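HIAXHD3 (Humicola insolens, PDB 3ZXK) removes arabinofuranose side chains by hydrolysis, probably from arabinoxylan, as a two-domain family GH43 enzyme pairing a beta-propeller with a beta-sandwich. Local coordinates at residues 332-336 with 370-375; 383-389 with 524-530. One frame throughout, in Å; residues are numbered along the deposited sequence.

Contact 1: residues 332-336 with 370-375; sequences HWEWN and NTLTRR
W333 is held between two neighbours on the opposing strand. The methylene CD of R374 lies over one face of its indole, 3.5 Å from the centroid of the W333 six-membered ring, and L372 CD2 covers the opposite face. R374 starts between its backbone N and carbonyl carbon (chi1 64°) and bends at chi3, so its guanidinium stands nearly upright on the indole, planes 82° apart, adding a cation-pi interaction, and H332 CB covers one guanidinium face. Leucine suits position 372 because its fork serves two tryptophans: CD1 sits 3.6 Å from the W335 six-membered ring centroid.

The other face of this antiparallel pair is polar. E334 O accepts T373 N and T373 OG1, both at 2.8 Å, from opposite faces of its carbonyl plane. E334 OE2 meets R375 NH2 at 2.9 Å on its syn side in a salt bridge; H58 and R509 also bind this carboxylate, and D16 O holds R375 NE.

Packing gives way to water at the far end. Beyond the N336 N to T371 O bond (2.9 Å), one water joins N336 ND2, which Y79 also holds, to T371 OG1, and two more, one each, link N336 O to the backbone N of T371 and of N370.

In this sheet of the concanavalin A-like sandwich, strand 334-336 lies between strand 38-39, from the GH43 part, and strand 372-375, whose other neighbour is strand 509-516.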
ATOM      1  N   HIS A 332      10.186  -1.602   0.194  1.00  5.55           N
ATOM      2  CA  HIS A 332       9.454  -0.711  -0.728  1.00  5.07           C
ATOM      3  C   HIS A 332       8.913  -1.395  -1.975  1.00  4.67           C
ATOM      4  O   HIS A 332       8.005  -0.869  -2.633  1.00  5.69           O
ATOM      5  CB  HIS A 332      10.340   0.457  -1.162  1.00  5.49           C
ATOM      6  CG  HIS A 332      10.800   1.309  -0.026  1.00  6.44           C
ATOM      7  ND1 HIS A 332      10.018   2.245   0.548  1.00  6.71           N
ATOM      8  CD2 HIS A 332      11.997   1.312   0.674  1.00  7.03           C
ATOM      9  CE1 HIS A 332      10.671   2.805   1.566  1.00  7.28           C
ATOM     10  NE2 HIS A 332      11.885   2.230   1.649  1.00  6.58           N
ATOM     11  N   TRP A 333       9.436  -2.567  -2.323  1.00  4.26           N
ATOM     12  CA  TRP A 333       9.068  -3.205  -3.593  1.00  3.88           C
ATOM     13  C   TRP A 333       7.976  -4.207  -3.448  1.00  4.18           C
ATOM     14  O   TRP A 333       7.939  -4.983  -2.467  1.00  4.55           O
ATOM     15  CB  TRP A 333      10.262  -3.919  -4.175  1.00  4.57           C
ATOM     16  CG  TRP A 333      11.399  -3.016  -4.536  1.00  4.80           C
ATOM     17  CD1 TRP A 333      12.619  -2.871  -3.873  1.00  5.64           C
ATOM     18  CD2 TRP A 333      11.489  -2.161  -5.712  1.00  5.50           C
ATOM     19  NE1 TRP A 333      13.432  -1.976  -4.546  1.00  7.72           N
ATOM     20  CE2 TRP A 333      12.793  -1.507  -5.654  1.00  6.32           C
ATOM     21  CE3 TRP A 333      10.633  -1.859  -6.758  1.00  6.01           C
ATOM     22  CZ2 TRP A 333      13.216  -0.612  -6.643  1.00  8.32           C
ATOM     23  CZ3 TRP A 333      11.063  -0.963  -7.745  1.00  8.20           C
ATOM     24  CH2 TRP A 333      12.331  -0.352  -7.681  1.00  9.32           C
ATOM     25  N   GLU A 334       7.080  -4.196  -4.438  1.00  3.40           N
ATOM     26  CA  GLU A 334       6.023  -5.204  -4.547  1.00  3.62           C
ATOM     27  C   GLU A 334       5.782  -5.532  -5.996  1.00  3.03           C
ATOM     28  O   GLU A 334       5.722  -4.633  -6.855  1.00  3.69           O
ATOM     29  CB  GLU A 334       4.696  -4.696  -3.942  1.00  4.45           C
ATOM     30  CG  GLU A 334       4.699  -4.459  -2.422  1.00  5.24           C
ATOM     31  CD  GLU A 334       3.614  -3.534  -1.900  1.00  6.05           C
ATOM     32  OE1 GLU A 334       2.687  -3.121  -2.646  1.00  7.92           O
ATOM     33  OE2 GLU A 334       3.670  -3.208  -0.691  1.00  7.80           O
ATOM     34  N   TRP A 335       5.634  -6.812  -6.288  1.00  2.83           N
ATOM     35  CA  TRP A 335       5.339  -7.241  -7.643  1.00  2.88           C
ATOM     36  C   TRP A 335       3.884  -7.019  -7.981  1.00  2.98           C
ATOM     37  O   TRP A 335       3.050  -7.019  -7.084  1.00  3.36           O
ATOM     38  CB  TRP A 335       5.601  -8.724  -7.762  1.00  3.18           C
ATOM     39  CG  TRP A 335       6.998  -9.173  -7.471  1.00  3.10           C
ATOM     40  CD1 TRP A 335       7.478  -9.744  -6.301  1.00  3.93           C
ATOM     41  CD2 TRP A 335       8.111  -9.195  -8.414  1.00  3.29           C
ATOM     42  NE1 TRP A 335       8.813 -10.066  -6.437  1.00  4.22           N
ATOM     43  CE2 TRP A 335       9.249  -9.754  -7.683  1.00  3.71           C
ATOM     44  CE3 TRP A 335       8.292  -8.759  -9.737  1.00  3.42           C
ATOM     45  CZ2 TRP A 335      10.487  -9.928  -8.279  1.00  4.15           C
ATOM     46  CZ3 TRP A 335       9.548  -8.929 -10.328  1.00  3.26           C
ATOM     47  CH2 TRP A 335      10.623  -9.505  -9.607  1.00  3.71           C
ATOM     48  N   ASN A 336       3.569  -6.831  -9.267  1.00  3.06           N
ATOM     49  CA  ASN A 336       2.186  -6.868  -9.749  1.00  3.23           C
ATOM     50  C   ASN A 336       1.759  -8.346  -9.861  1.00  3.19           C
ATOM     51  O   ASN A 336       2.236  -9.054 -10.735  1.00  3.40           O
ATOM     52  CB  ASN A 336       2.094  -6.163 -11.106  1.00  3.56           C
ATOM     53  CG  ASN A 336       0.764  -6.412 -11.782  1.00  3.99           C
ATOM     54  OD1 ASN A 336      -0.252  -6.554 -11.103  1.00  4.70           O
ATOM     55  ND2 ASN A 336       0.761  -6.497 -13.102  1.00  4.57           N
ATOM     56  N   ASN A 370       5.961 -10.575 -13.357  1.00  3.81           N
ATOM     57  CA  ASN A 370       7.239 -10.029 -12.888  1.00  3.83           C
ATOM     58  C   ASN A 370       7.469  -8.571 -13.246  1.00  3.84           C
ATOM     59  O   ASN A 370       8.570  -8.159 -13.519  1.00  5.01           O
ATOM     60  CB  ASN A 370       8.445 -10.925 -13.311  1.00  4.20           C
ATOM     61  CG  ASN A 370       8.455 -12.262 -12.577  1.00  4.86           C
ATOM     62  OD1 ASN A 370       7.452 -12.663 -11.969  1.00  4.99           O
ATOM     63  ND2 ASN A 370       9.584 -12.954 -12.614  1.00  4.78           N
ATOM     64  N   THR A 371       6.412  -7.769 -13.187  1.00  3.44           N
ATOM     65  CA  THR A 371       6.553  -6.319 -13.124  1.00  3.24           C
ATOM     66  C   THR A 371       6.735  -5.903 -11.650  1.00  3.48           C
ATOM     67  O   THR A 371       5.892  -6.196 -10.820  1.00  3.41           O
ATOM     68  CB  THR A 371       5.351  -5.638 -13.804  1.00  3.77           C
ATOM     69  OG1 THR A 371       5.311  -6.021 -15.172  1.00  4.09           O
ATOM     70  CG2 THR A 371       5.448  -4.106 -13.722  1.00  4.04           C
ATOM     71  N   LEU A 372       7.856  -5.252 -11.349  1.00  3.11           N
ATOM     72  CA  LEU A 372       8.226  -4.905  -9.967  1.00  3.11           C
ATOM     73  C   LEU A 372       7.879  -3.441  -9.771  1.00  3.57           C
ATOM     74  O   LEU A 372       8.303  -2.595 -10.565  1.00  4.29           O
ATOM     75  CB  LEU A 372       9.716  -5.099  -9.768  1.00  3.72           C
ATOM     76  CG  LEU A 372      10.202  -4.999  -8.309  1.00  4.24           C
ATOM     77  CD1 LEU A 372       9.710  -6.122  -7.394  1.00  4.49           C
ATOM     78  CD2 LEU A 372      11.726  -4.923  -8.202  1.00  5.43           C
ATOM     79  N   THR A 373       7.126  -3.142  -8.721  1.00  3.52           N
ATOM     80  CA  THR A 373       6.576  -1.796  -8.528  1.00  4.18           C
ATOM     81  C   THR A 373       6.898  -1.213  -7.160  1.00  3.82           C
ATOM     82  O   THR A 373       7.280  -1.930  -6.191  1.00  4.16           O
ATOM     83  CB  THR A 373       5.044  -1.756  -8.745  1.00  4.57           C
ATOM     84  OG1 THR A 373       4.363  -2.354  -7.635  1.00  5.18           O
ATOM     85  CG2 THR A 373       4.641  -2.468 -10.058  1.00  6.03           C
ATOM     86  N   ARG A 374       6.718   0.091  -7.061  1.00  3.96           N
ATOM     87  CA  ARG A 374       6.847   0.777  -5.794  1.00  4.20           C
ATOM     88  C   ARG A 374       6.073   2.091  -5.813  1.00  4.60           C
ATOM     89  O   ARG A 374       5.792   2.642  -6.872  1.00  4.32           O
ATOM     90  CB  ARG A 374       8.302   0.985  -5.384  1.00  5.00           C
ATOM     91  CG  ARG A 374       9.082   1.888  -6.329  1.00  6.19           C
ATOM     92  CD  ARG A 374      10.552   1.863  -5.958  1.00  8.14           C
ATOM     93  NE  ARG A 374      10.836   2.682  -4.787  1.00  9.80           N
ATOM     94  CZ  ARG A 374      11.825   2.442  -3.928  1.00 10.70           C
ATOM     95  NH1 ARG A 374      12.598   1.368  -4.071  1.00 11.17           N
ATOM     96  NH2 ARG A 374      12.033   3.261  -2.913  1.00 11.96           N
ATOM     97  N   ARG A 375       5.721   2.552  -4.622  1.00  4.59           N
ATOM     98  CA  ARG A 375       4.883   3.752  -4.433  1.00  4.98           C
ATOM     99  C   ARG A 375       5.630   5.010  -4.810  1.00  5.03           C
ATOM    100  O   ARG A 375       6.825   5.103  -4.591  1.00  6.44           O
ATOM    101  CB  ARG A 375       4.402   3.848  -2.986  1.00  5.12           C
ATOM    102  CG  ARG A 375       3.489   2.705  -2.622  1.00  5.38           C
ATOM    103  CD  ARG A 375       3.318   2.592  -1.116  1.00  5.62           C
ATOM    104  NE  ARG A 375       2.479   1.443  -0.770  1.00  6.34           N
ATOM    105  CZ  ARG A 375       2.905   0.172  -0.737  1.00  6.02           C
ATOM    106  NH1 ARG A 375       4.196  -0.129  -0.974  1.00  6.57           N
ATOM    107  NH2 ARG A 375       2.046  -0.796  -0.388  1.00  6.38           N
TER
HETATM  108  O   HOH W   1       6.475   1.289  -2.098  1.00  5.54           O
HETATM  109  O   HOH W   2       2.641  -6.487 -15.574  1.00  4.18           O
HETATM  110  O   HOH W   3       3.610  -8.333 -13.092  1.00  4.47           O
HETATM  111  O   HOH W   4       3.871 -11.254 -11.487  1.00  4.88           O

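Contact 2: residues 383-389 with 524-530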
ATOM      1  N   GLY A 383      11.435   9.000 -10.680  1.00  5.59           N
ATOM      2  CA  GLY A 383      11.952   7.646 -10.432  1.00  5.72           C
ATOM      3  C   GLY A 383      12.895   7.269 -11.561  1.00  6.45           C
ATOM      4  O   GLY A 383      12.536   7.358 -12.744  1.00  6.62           O
ATOM      5  N   ILE A 384      14.111   6.867 -11.214  1.00  6.76           N
ATOM      6  CA  ILE A 384      15.139   6.546 -12.199  1.00  7.56           C
ATOM      7  C   ILE A 384      15.603   5.096 -12.053  1.00  6.95           C
ATOM      8  O   ILE A 384      16.061   4.683 -10.985  1.00  7.41           O
ATOM      9  CB  ILE A 384      16.335   7.491 -12.068  1.00  8.81           C
ATOM     10  CG1 ILE A 384      15.857   8.946 -12.160  1.00 10.07           C
ATOM     11  CG2 ILE A 384      17.420   7.181 -13.115  1.00 10.10           C
ATOM     12  CD1 ILE A 384      16.981   9.939 -12.038  1.00 14.18           C
ATOM     13  N   PHE A 385      15.440   4.322 -13.117  1.00  6.75           N
ATOM     14  CA  PHE A 385      15.922   2.947 -13.202  1.00  6.79           C
ATOM     15  C   PHE A 385      17.173   2.891 -14.063  1.00  6.70           C
ATOM     16  O   PHE A 385      17.227   3.500 -15.139  1.00  7.91           O
ATOM     17  CB  PHE A 385      14.859   2.043 -13.818  1.00  7.53           C
ATOM     18  CG  PHE A 385      13.673   1.776 -12.927  1.00  8.98           C
ATOM     19  CD1 PHE A 385      13.700   0.723 -11.999  1.00  9.30           C
ATOM     20  CD2 PHE A 385      12.526   2.567 -13.025  1.00  9.78           C
ATOM     21  CE1 PHE A 385      12.589   0.469 -11.208  1.00  8.89           C
ATOM     22  CE2 PHE A 385      11.422   2.303 -12.238  1.00 10.98           C
ATOM     23  CZ  PHE A 385      11.449   1.260 -11.331  1.00 11.23           C
ATOM     24  N   ARG A 386      18.168   2.141 -13.607  1.00  6.63           N
ATOM     25  CA  ARG A 386      19.419   1.952 -14.329  1.00  7.38           C
ATOM     26  C   ARG A 386      19.485   0.471 -14.733  1.00  7.49           C
ATOM     27  O   ARG A 386      19.371  -0.408 -13.871  1.00  7.34           O
ATOM     28  CB  ARG A 386      20.590   2.359 -13.428  1.00  8.39           C
ATOM     29  CG  ARG A 386      21.945   2.301 -14.102  1.00 10.23           C
ATOM     30  CD  ARG A 386      23.059   2.436 -13.091  1.00 12.72           C
ATOM     31  NE  ARG A 386      24.356   2.444 -13.742  1.00 15.61           N
ATOM     32  CZ  ARG A 386      25.490   2.697 -13.107  1.00 17.91           C
ATOM     33  NH1 ARG A 386      25.483   2.968 -11.804  1.00 24.49           N
ATOM     34  NH2 ARG A 386      26.630   2.690 -13.776  1.00 21.67           N
ATOM     35  N   LEU A 387      19.599   0.203 -16.036  1.00  7.77           N
ATOM     36  CA  LEU A 387      19.511  -1.170 -16.578  1.00  6.93           C
ATOM     37  C   LEU A 387      20.661  -1.546 -17.475  1.00  6.84           C
ATOM     38  O   LEU A 387      21.261  -0.679 -18.128  1.00  7.75           O
ATOM     39  CB  LEU A 387      18.203  -1.391 -17.344  1.00  7.76           C
ATOM     40  CG  LEU A 387      16.915  -1.197 -16.541  1.00 11.08           C
ATOM     41  CD1 LEU A 387      16.391   0.217 -16.719  1.00 11.72           C
ATOM     42  CD2 LEU A 387      15.903  -2.227 -16.994  1.00 15.03           C
ATOM     43  N   ASP A 388      20.989  -2.834 -17.481  1.00  7.20           N
ATOM     44  CA  ASP A 388      21.806  -3.427 -18.541  1.00  7.38           C
ATOM     45  C   ASP A 388      20.868  -4.321 -19.391  1.00  6.74           C
ATOM     46  O   ASP A 388      20.327  -5.309 -18.883  1.00  8.06           O
ATOM     47  CB  ASP A 388      22.933  -4.243 -17.910  1.00  8.15           C
ATOM     48  CG  ASP A 388      23.790  -5.025 -18.917  1.00  8.80           C
ATOM     49  OD1 ASP A 388      23.462  -5.125 -20.131  1.00  9.18           O
ATOM     50  OD2 ASP A 388      24.812  -5.592 -18.457  1.00 14.41           O
ATOM     51  N   VAL A 389      20.657  -3.971 -20.657  1.00  6.09           N
ATOM     52  CA  VAL A 389      19.650  -4.675 -21.460  1.00  5.31           C
ATOM     53  C   VAL A 389      20.252  -5.521 -22.595  1.00  5.60           C
ATOM     54  O   VAL A 389      19.555  -5.926 -23.532  1.00  6.20           O
ATOM     55  CB  VAL A 389      18.571  -3.718 -22.041  1.00  5.88           C
ATOM     56  CG1 VAL A 389      17.844  -2.963 -20.919  1.00  5.73           C
ATOM     57  CG2 VAL A 389      19.181  -2.758 -23.045  1.00  6.32           C
ATOM     58  N   VAL A 524      17.028  -8.934 -18.644  1.00  4.97           N
ATOM     59  CA  VAL A 524      17.675  -7.690 -18.370  1.00  4.86           C
ATOM     60  C   VAL A 524      18.174  -7.696 -16.940  1.00  4.51           C
ATOM     61  O   VAL A 524      17.711  -8.479 -16.108  1.00  4.85           O
ATOM     62  CB  VAL A 524      16.741  -6.478 -18.639  1.00  4.82           C
ATOM     63  CG1 VAL A 524      16.206  -6.498 -20.075  1.00  5.96           C
ATOM     64  CG2 VAL A 524      15.623  -6.404 -17.626  1.00  4.85           C
ATOM     65  N   LYS A 525      19.100  -6.783 -16.644  1.00  4.88           N
ATOM     66  CA  LYS A 525      19.575  -6.618 -15.293  1.00  4.74           C
ATOM     67  C   LYS A 525      19.193  -5.211 -14.848  1.00  5.32           C
ATOM     68  O   LYS A 525      19.543  -4.223 -15.521  1.00  6.50           O
ATOM     69  CB  LYS A 525      21.110  -6.792 -15.231  1.00  5.38           C
ATOM     70  CG  LYS A 525      21.696  -6.612 -13.813  1.00  5.89           C
ATOM     71  CD  LYS A 525      23.156  -7.044 -13.699  1.00  9.05           C
ATOM     72  CE  LYS A 525      24.096  -6.188 -14.520  1.00 11.94           C
ATOM     73  NZ  LYS A 525      25.499  -6.645 -14.325  1.00 16.63           N
ATOM     74  N   VAL A 526      18.499  -5.122 -13.727  1.00  5.43           N
ATOM     75  CA  VAL A 526      18.212  -3.837 -13.121  1.00  5.32           C
ATOM     76  C   VAL A 526      19.327  -3.547 -12.137  1.00  5.78           C
ATOM     77  O   VAL A 526      19.476  -4.242 -11.128  1.00  5.58           O
ATOM     78  CB  VAL A 526      16.838  -3.833 -12.426  1.00  5.49           C
ATOM     79  CG1 VAL A 526      16.429  -2.412 -12.137  1.00  7.11           C
ATOM     80  CG2 VAL A 526      15.797  -4.499 -13.323  1.00  6.05           C
ATOM     81  N   LYS A 527      20.153  -2.560 -12.450  1.00  6.20           N
ATOM     82  CA  LYS A 527      21.290  -2.256 -11.602  1.00  7.00           C
ATOM     83  C   LYS A 527      20.906  -1.397 -10.427  1.00  7.05           C
ATOM     84  O   LYS A 527      21.487  -1.522  -9.357  1.00  9.27           O
ATOM     85  CB  LYS A 527      22.396  -1.551 -12.373  1.00  7.13           C
ATOM     86  CG  LYS A 527      22.925  -2.335 -13.567  1.00  8.88           C
ATOM     87  CD  LYS A 527      24.134  -1.584 -14.088  1.00 11.75           C
ATOM     88  CE  LYS A 527      24.300  -1.762 -15.573  1.00 12.06           C
ATOM     89  NZ  LYS A 527      25.329  -0.792 -16.036  1.00 12.91           N
ATOM     90  N   GLY A 528      19.915  -0.532 -10.581  1.00  6.76           N
ATOM     91  CA  GLY A 528      19.616   0.387  -9.507  1.00  7.23           C
ATOM     92  C   GLY A 528      18.327   1.131  -9.732  1.00  5.91           C
ATOM     93  O   GLY A 528      17.810   1.213 -10.840  1.00  6.48           O
ATOM     94  N   PHE A 529      17.833   1.716  -8.648  1.00  5.35           N
ATOM     95  CA  PHE A 529      16.665   2.593  -8.702  1.00  4.82           C
ATOM     96  C   PHE A 529      16.933   3.730  -7.718  1.00  4.62           C
ATOM     97  O   PHE A 529      17.422   3.505  -6.600  1.00  5.55           O
ATOM     98  CB  PHE A 529      15.375   1.892  -8.253  1.00  5.23           C
ATOM     99  CG  PHE A 529      14.201   2.856  -8.106  1.00  5.39           C
ATOM    100  CD1 PHE A 529      13.445   3.268  -9.222  1.00  4.80           C
ATOM    101  CD2 PHE A 529      13.919   3.434  -6.876  1.00  5.02           C
ATOM    102  CE1 PHE A 529      12.366   4.170  -9.073  1.00  5.06           C
ATOM    103  CE2 PHE A 529      12.862   4.355  -6.738  1.00  5.50           C
ATOM    104  CZ  PHE A 529      12.105   4.737  -7.834  1.00  4.78           C
ATOM    105  N   LYS A 530      16.537   4.937  -8.097  1.00  4.66           N
ATOM    106  CA  LYS A 530      16.586   6.085  -7.190  1.00  5.11           C
ATOM    107  C   LYS A 530      15.332   6.929  -7.381  1.00  5.34           C
ATOM    108  O   LYS A 530      14.962   7.207  -8.525  1.00  5.55           O
ATOM    109  CB  LYS A 530      17.851   6.942  -7.488  1.00  6.20           C
ATOM    110  CG  LYS A 530      17.944   8.216  -6.674  1.00  8.00           C
ATOM    111  CD  LYS A 530      18.430   7.921  -5.262  1.00  8.42           C
ATOM    112  CE  LYS A 530      18.789   9.192  -4.472  1.00  7.98           C
ATOM    113  NZ  LYS A 530      17.575  10.059  -4.274  1.00  9.35           N
TER
HETATM  114  O   HOH W   5      26.296  -4.951 -16.320  1.00 22.65           O
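F385 and F529, a non-hydrogen-bonded pair, form an edge-to-face contact. F529 CD1 points at the centre of the F385 face, with ring centroids 4.8 Å apart and planes at 56°. V526 CG1 lies at the edge of the F385 ring, 4.2 Å from F385 CD1. L387, V524 and V526 continue this apolar face, as suits a sandwich interior. An alanine in place of F385 would probably leave the F529 edge without its ring face and open a gap beside V526.

The antiparallel backbone ladder has a classic beta bulge where K527 and G528 both face R386. R386 O accepts a 2.7 Å bond from K527 N. G528 N reaches R386 O weakly, at 3.3 Å, and the register shifts by one.

The charged groups lie mostly on the other face, which also carries I384. Water bridges D388 OD2 and K525 NZ, 4.3 Å apart; D388 also pairs with R390. R386 NE and K527 NZ come within 4.1 Å because both bind D456. K527, bent at chi3 (-149°), lays CE against D388 CB at 3.7 Å.

Strand 380-388 has strand 457-464 on its other side, and strand 523-533 has strand 354-357. V512 of strand 509-516, in the other sheet, packs on F385 and L387.

Contacts 1 and 2 belong to the two different sheets of the C-terminal concanavalin A-like sandwich, and their apolar faces meet in its interior. Their centres lie about 14 Å apart, and W333 bridges them: W333 CH2 is 3.6 Å from F385 CE1, and W333 CZ2 is 3.7 Å from F529 CB. R374 joins in, its NE 3.3 Å from F529 CE2. The two contacts follow in series along the chain, strand 372-375 leading directly to strand 380-388 in the facing sheet. Neither includes a residue of the glycan pocket. Contact 1 instead reaches the GH43 part through D16, H58 and Y79, whereas contact 2 has its centre about 23 Å from the chain's, against about 11 Å.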